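Local coordinates for protein putative dehydrogenase (Pseudomonas fluorescens, PDB 6UUG) that acts as the monooxygenase component of a two-component flavin-dependent system that oxidises methanesulfinate during bacterial sulfur assimilation, at residues L113-L118 / E232-P237; Q126-Q131 / Q135-G140; N141-L146 / G188-A193; T150-K153 / W158-F161; A245-L250 / E323-G328. One frame throughout, in Å; residues are numbered along the deposited sequence.

Interaction 1: L113-L118 / E232-P237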
# COMPACT_ATOMS: atom_id res chain seq x y z
N LEU A 113 26.48 -27.52 9.04
CA LEU A 113 27.12 -28.57 8.24
C LEU A 113 27.63 -28.01 6.92
O LEU A 113 28.73 -28.35 6.47
CB LEU A 113 26.14 -29.71 8.01
CG LEU A 113 25.78 -30.56 9.23
CD1 LEU A 113 24.75 -31.60 8.82
CD2 LEU A 113 27.06 -31.24 9.76
N ALA A 114 26.85 -27.13 6.28
CA ALA A 114 27.31 -26.50 5.05
C ALA A 114 28.56 -25.67 5.28
O ALA A 114 29.42 -25.59 4.40
CB ALA A 114 26.21 -25.60 4.46
N THR A 115 28.67 -25.07 6.47
CA THR A 115 29.81 -24.23 6.80
C THR A 115 31.11 -25.03 6.82
O THR A 115 32.11 -24.62 6.23
CB THR A 115 29.58 -23.56 8.16
OG1 THR A 115 28.38 -22.76 8.10
CG2 THR A 115 30.74 -22.65 8.50
N VAL A 116 31.13 -26.18 7.51
CA VAL A 116 32.35 -26.98 7.50
C VAL A 116 32.59 -27.55 6.11
O VAL A 116 33.74 -27.63 5.65
CB VAL A 116 32.31 -28.09 8.59
CG1 VAL A 116 32.22 -27.50 9.97
CG2 VAL A 116 31.19 -29.09 8.37
N ARG A 117 31.52 -27.89 5.38
CA ARG A 117 31.68 -28.44 4.04
C ARG A 117 32.34 -27.44 3.10
O ARG A 117 33.21 -27.81 2.30
CB ARG A 117 30.32 -28.88 3.49
CG ARG A 117 30.32 -29.23 1.99
CD ARG A 117 31.12 -30.49 1.72
NE ARG A 117 31.22 -30.82 0.30
CZ ARG A 117 32.12 -30.31 -0.54
NH1 ARG A 117 33.02 -29.42 -0.13
NH2 ARG A 117 32.12 -30.69 -1.81
N LEU A 118 31.95 -26.17 3.20
CA LEU A 118 32.43 -25.16 2.26
C LEU A 118 33.74 -24.51 2.67
O LEU A 118 34.49 -24.05 1.80
CB LEU A 118 31.36 -24.08 2.08
CG LEU A 118 30.07 -24.49 1.37
CD1 LEU A 118 29.03 -23.37 1.47
CD2 LEU A 118 30.35 -24.83 -0.08
N GLU A 232 40.65 -27.93 13.95
CA GLU A 232 39.27 -27.51 14.10
C GLU A 232 38.98 -26.17 13.43
O GLU A 232 37.82 -25.77 13.37
CB GLU A 232 38.91 -27.46 15.59
CG GLU A 232 39.01 -28.85 16.23
CD GLU A 232 38.92 -28.83 17.74
OE1 GLU A 232 39.50 -27.92 18.37
OE2 GLU A 232 38.26 -29.73 18.29
N LEU A 233 40.01 -25.50 12.90
CA LEU A 233 39.83 -24.21 12.24
C LEU A 233 39.41 -24.41 10.80
O LEU A 233 39.96 -25.25 10.08
CB LEU A 233 41.13 -23.41 12.28
CG LEU A 233 41.70 -23.12 13.67
CD1 LEU A 233 43.07 -22.45 13.57
CD2 LEU A 233 40.74 -22.25 14.45
N LEU A 234 38.43 -23.61 10.36
CA LEU A 234 37.90 -23.71 9.00
C LEU A 234 38.65 -22.70 8.13
O LEU A 234 38.19 -21.58 7.92
CB LEU A 234 36.40 -23.48 8.99
CG LEU A 234 35.56 -24.14 10.09
CD1 LEU A 234 34.06 -23.93 9.84
CD2 LEU A 234 35.88 -25.63 10.23
N LEU A 235 39.81 -23.11 7.61
CA LEU A 235 40.74 -22.20 6.96
C LEU A 235 40.94 -22.45 5.48
O LEU A 235 41.30 -21.52 4.75
CB LEU A 235 42.11 -22.26 7.65
CG LEU A 235 42.18 -21.68 9.06
CD1 LEU A 235 43.50 -22.03 9.72
CD2 LEU A 235 41.97 -20.18 9.02
N ASP A 236 40.73 -23.68 5.00
CA ASP A 236 41.06 -24.03 3.62
C ASP A 236 39.81 -24.55 2.91
O ASP A 236 39.44 -25.72 3.09
CB ASP A 236 42.17 -25.08 3.60
CG ASP A 236 43.01 -25.02 2.33
OD1 ASP A 236 42.85 -24.05 1.55
OD2 ASP A 236 43.82 -25.95 2.11
N PRO A 237 39.16 -23.74 2.05
CA PRO A 237 39.54 -22.39 1.61
C PRO A 237 39.09 -21.25 2.52
O PRO A 237 39.39 -20.10 2.22
CB PRO A 237 38.84 -22.28 0.26
CG PRO A 237 37.58 -23.07 0.46
CD PRO A 237 37.97 -24.24 1.33

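Interaction 2: Q126-Q131 / Q135-G140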
# COMPACT_ATOMS: atom_id res chain seq x y z
N GLN A 126 34.65 -34.50 6.17
CA GLN A 126 34.17 -35.86 5.94
C GLN A 126 34.00 -36.63 7.24
O GLN A 126 32.91 -37.21 7.45
CB GLN A 126 35.08 -36.59 4.94
CG GLN A 126 35.00 -36.05 3.52
CD GLN A 126 35.82 -36.85 2.52
OE1 GLN A 126 35.45 -36.97 1.35
NE2 GLN A 126 36.93 -37.40 2.98
N PRO A 127 34.97 -36.66 8.17
CA PRO A 127 34.69 -37.28 9.48
C PRO A 127 33.55 -36.62 10.23
O PRO A 127 32.76 -37.30 10.89
CB PRO A 127 36.02 -37.13 10.23
CG PRO A 127 37.04 -36.96 9.18
CD PRO A 127 36.37 -36.21 8.07
N TRP A 128 33.45 -35.29 10.17
CA TRP A 128 32.34 -34.62 10.85
C TRP A 128 31.00 -35.06 10.29
O TRP A 128 30.04 -35.27 11.06
CB TRP A 128 32.51 -33.10 10.75
CG TRP A 128 33.49 -32.56 11.75
CD1 TRP A 128 33.76 -33.05 13.00
CD2 TRP A 128 34.34 -31.42 11.58
NE1 TRP A 128 34.72 -32.28 13.62
CE2 TRP A 128 35.10 -31.28 12.76
CE3 TRP A 128 34.54 -30.50 10.53
CZ2 TRP A 128 36.04 -30.26 12.92
CZ3 TRP A 128 35.47 -29.50 10.70
CH2 TRP A 128 36.21 -29.38 11.89
N PHE A 129 30.90 -35.21 8.97
CA PHE A 129 29.67 -35.70 8.35
C PHE A 129 29.37 -37.13 8.78
O PHE A 129 28.23 -37.47 9.12
CB PHE A 129 29.77 -35.63 6.82
CG PHE A 129 29.43 -34.29 6.23
CD1 PHE A 129 29.42 -33.15 7.01
CD2 PHE A 129 29.10 -34.18 4.88
CE1 PHE A 129 29.09 -31.90 6.45
CE2 PHE A 129 28.77 -32.96 4.31
CZ PHE A 129 28.76 -31.81 5.10
N GLU A 130 30.38 -38.00 8.74
CA GLU A 130 30.17 -39.39 9.13
C GLU A 130 29.71 -39.50 10.58
O GLU A 130 28.76 -40.23 10.88
CB GLU A 130 31.46 -40.19 8.90
CG GLU A 130 31.89 -40.23 7.45
CD GLU A 130 33.25 -40.88 7.26
OE1 GLU A 130 34.05 -40.89 8.23
OE2 GLU A 130 33.52 -41.39 6.15
N GLN A 131 30.35 -38.77 11.49
CA GLN A 131 29.95 -38.87 12.90
C GLN A 131 28.57 -38.27 13.14
O GLN A 131 27.80 -38.78 13.96
CB GLN A 131 30.99 -38.19 13.79
CG GLN A 131 32.36 -38.83 13.73
CD GLN A 131 33.38 -38.06 14.55
OE1 GLN A 131 33.70 -38.43 15.68
NE2 GLN A 131 33.87 -36.96 13.99
N GLN A 135 25.72 -40.65 14.73
CA GLN A 135 25.33 -40.36 16.10
C GLN A 135 24.25 -39.29 16.24
O GLN A 135 23.93 -38.90 17.36
CB GLN A 135 26.56 -39.96 16.91
CG GLN A 135 27.73 -40.90 16.73
CD GLN A 135 28.97 -40.43 17.45
OE1 GLN A 135 30.08 -40.56 16.95
NE2 GLN A 135 28.78 -39.86 18.65
N ASN A 136 23.67 -38.81 15.13
CA ASN A 136 22.65 -37.75 15.15
C ASN A 136 23.06 -36.56 16.01
O ASN A 136 22.30 -36.08 16.85
CB ASN A 136 21.29 -38.30 15.60
CG ASN A 136 20.67 -39.23 14.58
OD1 ASN A 136 20.27 -38.81 13.50
ND2 ASN A 136 20.59 -40.50 14.93
N TRP A 137 24.28 -36.08 15.79
CA TRP A 137 24.74 -34.84 16.42
C TRP A 137 23.91 -33.66 15.95
O TRP A 137 23.67 -33.50 14.75
CB TRP A 137 26.20 -34.58 16.07
CG TRP A 137 27.22 -35.45 16.73
CD1 TRP A 137 27.01 -36.40 17.70
CD2 TRP A 137 28.62 -35.44 16.47
NE1 TRP A 137 28.22 -36.99 18.05
CE2 TRP A 137 29.21 -36.41 17.30
CE3 TRP A 137 29.44 -34.71 15.60
CZ2 TRP A 137 30.58 -36.66 17.29
CZ3 TRP A 137 30.80 -34.96 15.59
CH2 TRP A 137 31.36 -35.93 16.43
N PHE A 138 23.49 -32.81 16.89
CA PHE A 138 22.78 -31.57 16.61
C PHE A 138 23.80 -30.44 16.65
O PHE A 138 24.48 -30.24 17.66
CB PHE A 138 21.67 -31.35 17.66
CG PHE A 138 20.38 -30.74 17.11
CD1 PHE A 138 20.40 -29.60 16.33
CD2 PHE A 138 19.15 -31.32 17.41
CE1 PHE A 138 19.21 -29.04 15.85
CE2 PHE A 138 17.96 -30.78 16.93
CZ PHE A 138 17.98 -29.63 16.15
N TRP A 139 23.94 -29.71 15.54
CA TRP A 139 24.91 -28.62 15.42
C TRP A 139 24.25 -27.28 15.71
O TRP A 139 23.18 -26.99 15.18
CB TRP A 139 25.52 -28.59 14.02
CG TRP A 139 26.51 -29.69 13.74
CD1 TRP A 139 26.25 -31.03 13.70
CD2 TRP A 139 27.91 -29.54 13.44
NE1 TRP A 139 27.40 -31.72 13.39
CE2 TRP A 139 28.43 -30.83 13.24
CE3 TRP A 139 28.77 -28.43 13.33
CZ2 TRP A 139 29.77 -31.05 12.93
CZ3 TRP A 139 30.10 -28.65 13.02
CH2 TRP A 139 30.59 -29.96 12.83
N GLY A 140 24.91 -26.45 16.53
CA GLY A 140 24.40 -25.16 16.91
C GLY A 140 25.29 -24.02 16.43
O GLY A 140 26.39 -24.23 15.91

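Interaction 3: N141-L146 / G188-A193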
# COMPACT_ATOMS: atom_id res chain seq x y z
N ASN A 141 24.79 -22.80 16.61
CA ASN A 141 25.42 -21.61 16.06
C ASN A 141 26.03 -20.77 17.17
O ASN A 141 25.38 -20.49 18.18
CB ASN A 141 24.41 -20.75 15.29
CG ASN A 141 25.00 -19.41 14.87
OD1 ASN A 141 25.95 -19.37 14.10
ND2 ASN A 141 24.44 -18.32 15.39
N ALA A 142 27.28 -20.35 16.96
CA ALA A 142 27.95 -19.36 17.79
C ALA A 142 28.79 -18.44 16.92
O ALA A 142 29.85 -17.97 17.34
CB ALA A 142 28.83 -20.03 18.86
N LEU A 143 28.33 -18.21 15.70
CA LEU A 143 29.03 -17.39 14.72
C LEU A 143 28.27 -16.08 14.59
O LEU A 143 27.10 -16.08 14.19
CB LEU A 143 29.13 -18.12 13.38
CG LEU A 143 29.41 -17.36 12.07
CD1 LEU A 143 30.70 -16.58 12.15
CD2 LEU A 143 29.44 -18.31 10.88
N ASN A 144 28.91 -14.98 14.97
CA ASN A 144 28.32 -13.65 14.86
C ASN A 144 29.41 -12.72 14.34
O ASN A 144 30.27 -12.27 15.12
CB ASN A 144 27.76 -13.16 16.20
CG ASN A 144 26.79 -11.99 16.04
OD1 ASN A 144 26.70 -11.37 14.98
ND2 ASN A 144 26.05 -11.69 17.10
N PRO A 145 29.43 -12.44 13.04
CA PRO A 145 30.45 -11.53 12.50
C PRO A 145 30.35 -10.12 13.06
O PRO A 145 31.35 -9.39 13.04
CB PRO A 145 30.19 -11.56 10.99
CG PRO A 145 28.75 -11.96 10.86
CD PRO A 145 28.51 -12.92 12.00
N LEU A 146 29.18 -9.71 13.55
CA LEU A 146 28.98 -8.39 14.12
C LEU A 146 29.11 -8.37 15.64
O LEU A 146 28.56 -7.48 16.29
CB LEU A 146 27.61 -7.85 13.69
CG LEU A 146 27.34 -7.83 12.19
CD1 LEU A 146 25.96 -7.28 11.89
CD2 LEU A 146 28.41 -7.04 11.45
N GLY A 188 42.17 -7.08 12.57
CA GLY A 188 41.30 -8.12 13.09
C GLY A 188 40.64 -8.97 12.03
O GLY A 188 39.68 -8.53 11.39
N LYS A 189 41.13 -10.19 11.83
CA LYS A 189 40.57 -11.12 10.87
C LYS A 189 39.69 -12.14 11.58
O LYS A 189 40.06 -12.67 12.63
CB LYS A 189 41.67 -11.84 10.09
N LEU A 190 38.52 -12.42 11.00
CA LEU A 190 37.61 -13.38 11.59
C LEU A 190 38.12 -14.80 11.39
O LEU A 190 38.59 -15.16 10.30
CB LEU A 190 36.21 -13.24 10.98
CG LEU A 190 35.08 -14.02 11.66
CD1 LEU A 190 34.89 -13.54 13.10
CD2 LEU A 190 33.78 -13.90 10.88
N LEU A 191 38.04 -15.61 12.44
CA LEU A 191 38.46 -17.01 12.42
C LEU A 191 37.29 -17.88 12.87
O LEU A 191 36.66 -17.59 13.89
CB LEU A 191 39.67 -17.22 13.33
CG LEU A 191 40.17 -18.64 13.51
CD1 LEU A 191 40.77 -19.15 12.21
CD2 LEU A 191 41.20 -18.71 14.63
N ILE A 192 37.00 -18.94 12.11
CA ILE A 192 35.86 -19.82 12.37
C ILE A 192 36.38 -21.20 12.76
O ILE A 192 37.33 -21.71 12.15
CB ILE A 192 34.95 -19.94 11.14
CG1 ILE A 192 34.75 -18.58 10.44
CG2 ILE A 192 33.62 -20.56 11.54
CD1 ILE A 192 34.04 -17.57 11.26
N ALA A 193 35.76 -21.80 13.77
CA ALA A 193 36.14 -23.14 14.21
C ALA A 193 34.89 -23.96 14.50
O ALA A 193 33.84 -23.42 14.84
CB ALA A 193 37.02 -23.09 15.47

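Interaction 4: T150-K153 / W158-F161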
# COMPACT_ATOMS: atom_id res chain seq x y z
N THR A 150 34.64 -11.74 21.15
CA THR A 150 35.42 -12.95 21.32
C THR A 150 36.69 -12.85 20.48
O THR A 150 36.62 -12.59 19.28
CB THR A 150 34.62 -14.19 20.92
OG1 THR A 150 33.50 -14.32 21.80
CG2 THR A 150 35.47 -15.44 21.04
N VAL A 151 37.85 -13.03 21.13
CA VAL A 151 39.14 -12.93 20.46
C VAL A 151 39.88 -14.24 20.63
O VAL A 151 39.65 -15.01 21.57
CB VAL A 151 39.99 -11.75 21.00
CG1 VAL A 151 39.20 -10.45 21.00
CG2 VAL A 151 40.52 -12.06 22.38
N VAL A 152 40.79 -14.51 19.70
CA VAL A 152 41.58 -15.73 19.70
C VAL A 152 43.04 -15.36 19.95
O VAL A 152 43.57 -14.44 19.32
CB VAL A 152 41.42 -16.52 18.39
CG1 VAL A 152 41.35 -15.57 17.20
CG2 VAL A 152 42.55 -17.53 18.23
N LYS A 153 43.67 -16.05 20.90
CA LYS A 153 45.09 -15.92 21.18
C LYS A 153 45.81 -17.17 20.69
O LYS A 153 45.30 -18.29 20.85
CB LYS A 153 45.35 -15.72 22.67
CG LYS A 153 44.66 -14.51 23.28
CD LYS A 153 45.21 -13.22 22.70
CE LYS A 153 44.50 -12.02 23.31
NZ LYS A 153 44.57 -12.06 24.80
N TRP A 158 48.49 -24.49 20.54
CA TRP A 158 47.07 -24.38 20.25
C TRP A 158 46.65 -22.92 20.36
O TRP A 158 47.43 -22.05 20.75
CB TRP A 158 46.26 -25.26 21.20
CG TRP A 158 46.33 -24.82 22.63
CD1 TRP A 158 45.54 -23.88 23.24
CD2 TRP A 158 47.23 -25.30 23.64
NE1 TRP A 158 45.90 -23.75 24.56
CE2 TRP A 158 46.93 -24.61 24.83
CE3 TRP A 158 48.25 -26.25 23.64
CZ2 TRP A 158 47.63 -24.84 26.02
CZ3 TRP A 158 48.94 -26.48 24.82
CH2 TRP A 158 48.62 -25.78 25.99
N ARG A 159 45.39 -22.66 20.01
CA ARG A 159 44.80 -21.34 20.16
C ARG A 159 43.69 -21.40 21.20
O ARG A 159 43.21 -22.48 21.59
CB ARG A 159 44.27 -20.82 18.82
CG ARG A 159 45.33 -20.82 17.74
CD ARG A 159 44.70 -20.55 16.39
NE ARG A 159 45.58 -20.96 15.30
CZ ARG A 159 45.99 -20.15 14.33
NH1 ARG A 159 46.79 -20.62 13.38
NH2 ARG A 159 45.60 -18.88 14.31
N GLU A 160 43.26 -20.23 21.67
CA GLU A 160 42.21 -20.15 22.68
C GLU A 160 41.26 -19.02 22.34
O GLU A 160 41.70 -17.90 22.06
CB GLU A 160 42.81 -19.95 24.08
CG GLU A 160 43.40 -21.21 24.67
CD GLU A 160 44.02 -21.00 26.04
OE1 GLU A 160 43.84 -19.91 26.63
OE2 GLU A 160 44.70 -21.93 26.52
N PHE A 161 39.96 -19.31 22.37
CA PHE A 161 38.93 -18.29 22.23
C PHE A 161 38.52 -17.81 23.62
O PHE A 161 38.28 -18.62 24.51
CB PHE A 161 37.69 -18.82 21.50
CG PHE A 161 37.89 -19.13 20.03
CD1 PHE A 161 39.15 -19.10 19.45
CD2 PHE A 161 36.80 -19.46 19.24
CE1 PHE A 161 39.31 -19.40 18.10
CE2 PHE A 161 36.96 -19.75 17.89
CZ PHE A 161 38.21 -19.72 17.32

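Interaction 5: A245-L250 / E323-G328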
# COMPACT_ATOMS: atom_id res chain seq x y z
N ALA A 245 32.54 -21.34 -1.98
CA ALA A 245 32.55 -21.02 -0.56
C ALA A 245 31.56 -19.90 -0.24
O ALA A 245 30.93 -19.89 0.82
CB ALA A 245 33.96 -20.63 -0.11
N CYS A 246 31.43 -18.94 -1.15
CA CYS A 246 30.52 -17.81 -0.97
C CYS A 246 29.06 -18.21 -1.11
O CYS A 246 28.19 -17.34 -1.00
CB CYS A 246 30.87 -16.70 -1.96
SG CYS A 246 32.42 -15.81 -1.49
N LEU A 247 28.76 -19.49 -1.34
CA LEU A 247 27.37 -19.91 -1.20
C LEU A 247 26.91 -19.93 0.25
O LEU A 247 25.70 -19.95 0.50
CB LEU A 247 27.15 -21.30 -1.79
CG LEU A 247 27.22 -21.48 -3.30
CD1 LEU A 247 27.04 -22.97 -3.61
CD2 LEU A 247 26.22 -20.63 -4.07
N ARG A 248 27.83 -19.93 1.22
CA ARG A 248 27.41 -20.06 2.62
C ARG A 248 26.43 -18.98 3.04
O ARG A 248 25.38 -19.32 3.61
CB ARG A 248 28.65 -20.08 3.52
CG ARG A 248 28.39 -20.60 4.94
CD ARG A 248 27.97 -19.53 5.91
NE ARG A 248 27.76 -20.12 7.22
CZ ARG A 248 27.16 -19.53 8.25
NH1 ARG A 248 26.71 -18.28 8.15
NH2 ARG A 248 27.02 -20.19 9.39
N PRO A 249 26.68 -17.69 2.83
CA PRO A 249 25.67 -16.70 3.24
C PRO A 249 24.37 -16.82 2.45
O PRO A 249 23.31 -16.47 2.99
CB PRO A 249 26.37 -15.35 2.98
CG PRO A 249 27.41 -15.65 1.94
CD PRO A 249 27.88 -17.04 2.26
N LEU A 250 24.43 -17.29 1.21
CA LEU A 250 23.23 -17.44 0.41
C LEU A 250 22.36 -18.58 0.93
O LEU A 250 21.12 -18.48 0.92
CB LEU A 250 23.60 -17.64 -1.06
CG LEU A 250 24.48 -16.55 -1.69
CD1 LEU A 250 24.64 -16.78 -3.19
CD2 LEU A 250 23.85 -15.17 -1.43
N GLU A 323 21.42 -25.97 -8.60
CA GLU A 323 22.28 -25.96 -9.79
C GLU A 323 23.65 -25.38 -9.47
O GLU A 323 24.67 -25.91 -9.94
CB GLU A 323 21.59 -25.18 -10.92
CG GLU A 323 20.32 -25.88 -11.43
CD GLU A 323 19.42 -25.01 -12.32
OE1 GLU A 323 19.76 -23.84 -12.61
OE2 GLU A 323 18.35 -25.52 -12.73
N ALA A 324 23.71 -24.33 -8.65
CA ALA A 324 25.00 -23.75 -8.27
C ALA A 324 25.82 -24.72 -7.42
O ALA A 324 27.03 -24.88 -7.64
CB ALA A 324 24.79 -22.43 -7.51
N TRP A 325 25.18 -25.34 -6.42
CA TRP A 325 25.88 -26.28 -5.55
C TRP A 325 26.50 -27.41 -6.36
O TRP A 325 27.62 -27.85 -6.08
CB TRP A 325 24.90 -26.85 -4.52
CG TRP A 325 25.52 -27.78 -3.53
CD1 TRP A 325 25.63 -29.15 -3.64
CD2 TRP A 325 26.14 -27.42 -2.29
NE1 TRP A 325 26.28 -29.65 -2.53
CE2 TRP A 325 26.61 -28.61 -1.70
CE3 TRP A 325 26.36 -26.20 -1.63
CZ2 TRP A 325 27.25 -28.62 -0.47
CZ3 TRP A 325 26.99 -26.22 -0.40
CH2 TRP A 325 27.44 -27.42 0.17
N ALA A 326 25.78 -27.88 -7.38
CA ALA A 326 26.27 -29.01 -8.18
C ALA A 326 27.53 -28.68 -8.96
O ALA A 326 28.25 -29.60 -9.38
CB ALA A 326 25.17 -29.47 -9.14
N LYS A 327 27.83 -27.40 -9.17
CA LYS A 327 29.05 -27.03 -9.88
C LYS A 327 30.28 -27.09 -8.98
O LYS A 327 31.40 -27.16 -9.49
CB LYS A 327 28.91 -25.63 -10.49
CG LYS A 327 27.74 -25.59 -11.47
CD LYS A 327 27.94 -24.61 -12.59
CE LYS A 327 26.77 -24.68 -13.56
NZ LYS A 327 25.46 -24.67 -12.82
N GLY A 328 30.09 -27.09 -7.67
CA GLY A 328 31.18 -27.18 -6.74
C GLY A 328 32.18 -26.06 -6.91
O GLY A 328 31.83 -24.92 -7.26

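Interaction 1: L113-L118 / E232-P237
L234 pushes its isobutyl side chain from the loop 232-237 against T115 and V116 on the helix 113-118. Its CB points at the helix without reaching it, and CG, placed opposite the carbonyl carbon (chi1 -43°), sends both methyls onward. CD1 wedges between the two helix residues: it lies 3.8 Å from T115 CG2, the two side chains crossing at about a right angle, and 4.0 Å from V116 CG1. CD2 reaches V116 CG1 at 4.1 Å. In the acyl-CoA dehydrogenase fold this is where the helical N-terminal part, here helix 100-119, lies against the central beta region, since L234 also bonds through its backbone to I192 of strand 189-196. T115 divides its work accordingly: CG2 takes the leucine, while OG1 turns elsewhere, to the backbone O of L111 and to NE of R248. The second touch, further along both segments and at the exposed end of the contact, is of another kind. The CB of L118 points away from the loop, and its backbone O makes the contact instead: a cis peptide bond precedes P237, and CG and CD of the proline ring each lie 3.5 Å from L118 O.

Interaction 2: Q126-Q131 / Q135-G140
Q135 N still donates a helical i-to-i-4 bond to Q131 O (2.9 Å), and the chain then departs at N136, whose positive phi swings the backbone round so that W137 and W139 face back toward the helix. Q131 covers one face of the W137 indole: its CB stands 3.8 Å from the centroid of the six-membered ring, 23° off the normal, which qualifies as a CH-pi contact. The amide end of the extended Q131 chain comes down at W137 CH2, with CD 3.5 Å from that atom and the amide plane inclined 56° to the ring. A weak bond from Q131 NE2 to P127 O, 3.3 Å, helps hold that amide against its own helix. One turn back, W128 receives W139 edge to face: the centroid of the W128 five-membered ring is 5.6 Å from that of the W139 six-membered ring, with planes at 80°. W139 CH2 is the atom over the face, 4.0 Å from W128 CG. W139 NE1 is bonded to T132 OG1 on the intervening turn, fixing the indole's rotation. W137 also brings CZ3 to 4.4 Å from W128 CD1, closing a three-tryptophan cluster. Such a reversal, in which helix 122-135 runs almost directly into strand 139-142, is the helix-to-sheet junction of the acyl-CoA dehydrogenase fold, between its N-terminal helical part and its beta region.

Interaction 3: N141-L146 / G188-A193
Across one face of the three-stranded mixed sheet, whose outermost strands within the chain are 139-142 and 189-196, L143 and P145, just past the end of the first, meet L190 and I192 of the second. Contact is entirely apolar and made by side-chain atoms. L143 CD1 does most of it, lying 3.6 Å from I192 CD1 and 4.3 Å from L190 CD2. The side chains of L143 and I192 cross at about a right angle. For I192 the methyl-to-methyl touch depends on chi2 (-65°), which bends CD1 round toward L143, since its CB does not itself point across. L190 CD2 is shared, with P145 CB also 4.3 Å from it. An Asx turn shapes the chain leading into L143: N141 OD1 accepts from L143 N at 3.1 Å, with the donor 61° out of the carbonyl plane rather than on a lone pair. The CA atoms of L143 and I192 are 7.6 Å apart, too far for strand pairing, as expected with strand 176-183 between them. S180 of that middle strand touches L143, L190 and I192. R248 of helix 247-277 packs on L143, the C-terminal F413 meets L190, and next to P145 the side chain of L146 reaches H283 of the second subunit.

Interaction 4: T150-K153 / W158-F161
V152 and F161 lie side by side and point the same way from neighbouring strands, forming a non-hydrogen-bonded antiparallel pair with CA atoms 4.5 Å apart. V152 CB is 3.6 Å from both CD1 and CE1 of the phenyl ring, which it meets obliquely. V152 CG2, opposite the backbone N, extends the cover to F161 CE1 and also reaches R159 CB at 3.8 Å, where the two chains approach at a slant. T150 crosses F161 at about a right angle, CG2 to CB at 4.1 Å. L191 packs on both V152 and F161, so this face of the hairpin is directed into the beta region. K153 and E160 point to the opposite face and form the hydrogen-bonded pair: K153 N to E160 O and E160 N to K153 O are each 2.9 Å. On that side W158 NE1 bonds E160 OE2 at 2.9 Å, almost perfectly straight (179°), in the indole plane but 23° out of the carboxylate plane, on its anti side; R225 pairs with the same oxygen in a salt bridge. Alternating faces, reciprocal N-H...O bonds and strand axes at 157° show antiparallel pairing, and the short link between the consecutive strands 151-154 and 159-162 makes it a beta hairpin, whose second strand also pairs with strand 221-228.

Interaction 5: A245-L250 / E323-G328
L247, at the start of helix 247-277, inserts its branched end against A324 and W325 in the last turns of helix 294-327. This is the close part, and these three residues account for the 124 Å² buried in all. CD1 lies 3.8 Å from W325 CE3 and 4.0 Å from W325 CA, so it rests on the backbone as well as on the indole, which it meets obliquely; CD2 takes A324 CB at 4.1 Å. W325 comes within range because its CG stands opposite the backbone N (chi1 -177°), carrying the ring back beside the leucine. Both helices belong to the all-helical C-terminal part of the acyl-CoA dehydrogenase fold, and the next helix, 333-360, also packs here: L339 touches L247, while L331 of the connecting loop touches both L247 and A324. W325 also meets W85 edge to face. The other side of helix 294-327 is looser and turned to solvent, with E323, A326 and K327 all exposed. There K327 NZ makes a salt bridge to E335 and a weak bond to E323 O, 3.2 Å. G328 is the first residue to leave helical angles, with positive phi (59°), although its N still reaches W325 O at 3.0 Å.

In the fold
Four of the five contacts surround the junction of three parts of the fold. Helix 100-119 of interaction 1 reaches two of the others: V116 and R117 pack on W128 and F129 of interaction 2, and L118 meets W325 of interaction 5, each with centres about 13 Å from that of interaction 1. The loop 232-237 joins strand 189-196 of interaction 3, with centres about 12 Å apart. Interactions 2 and 3 share strand 139-142, though about 20 Å separates their centres. The hairpin of interaction 4 packs on strand 189-196, with centres about 11 Å from interaction 3. Along the chain, interactions 2, 3 and 4 are nested inside the loop closed by interaction 1, and interaction 5 follows, tying the C-terminal helices to the N-terminal and beta regions.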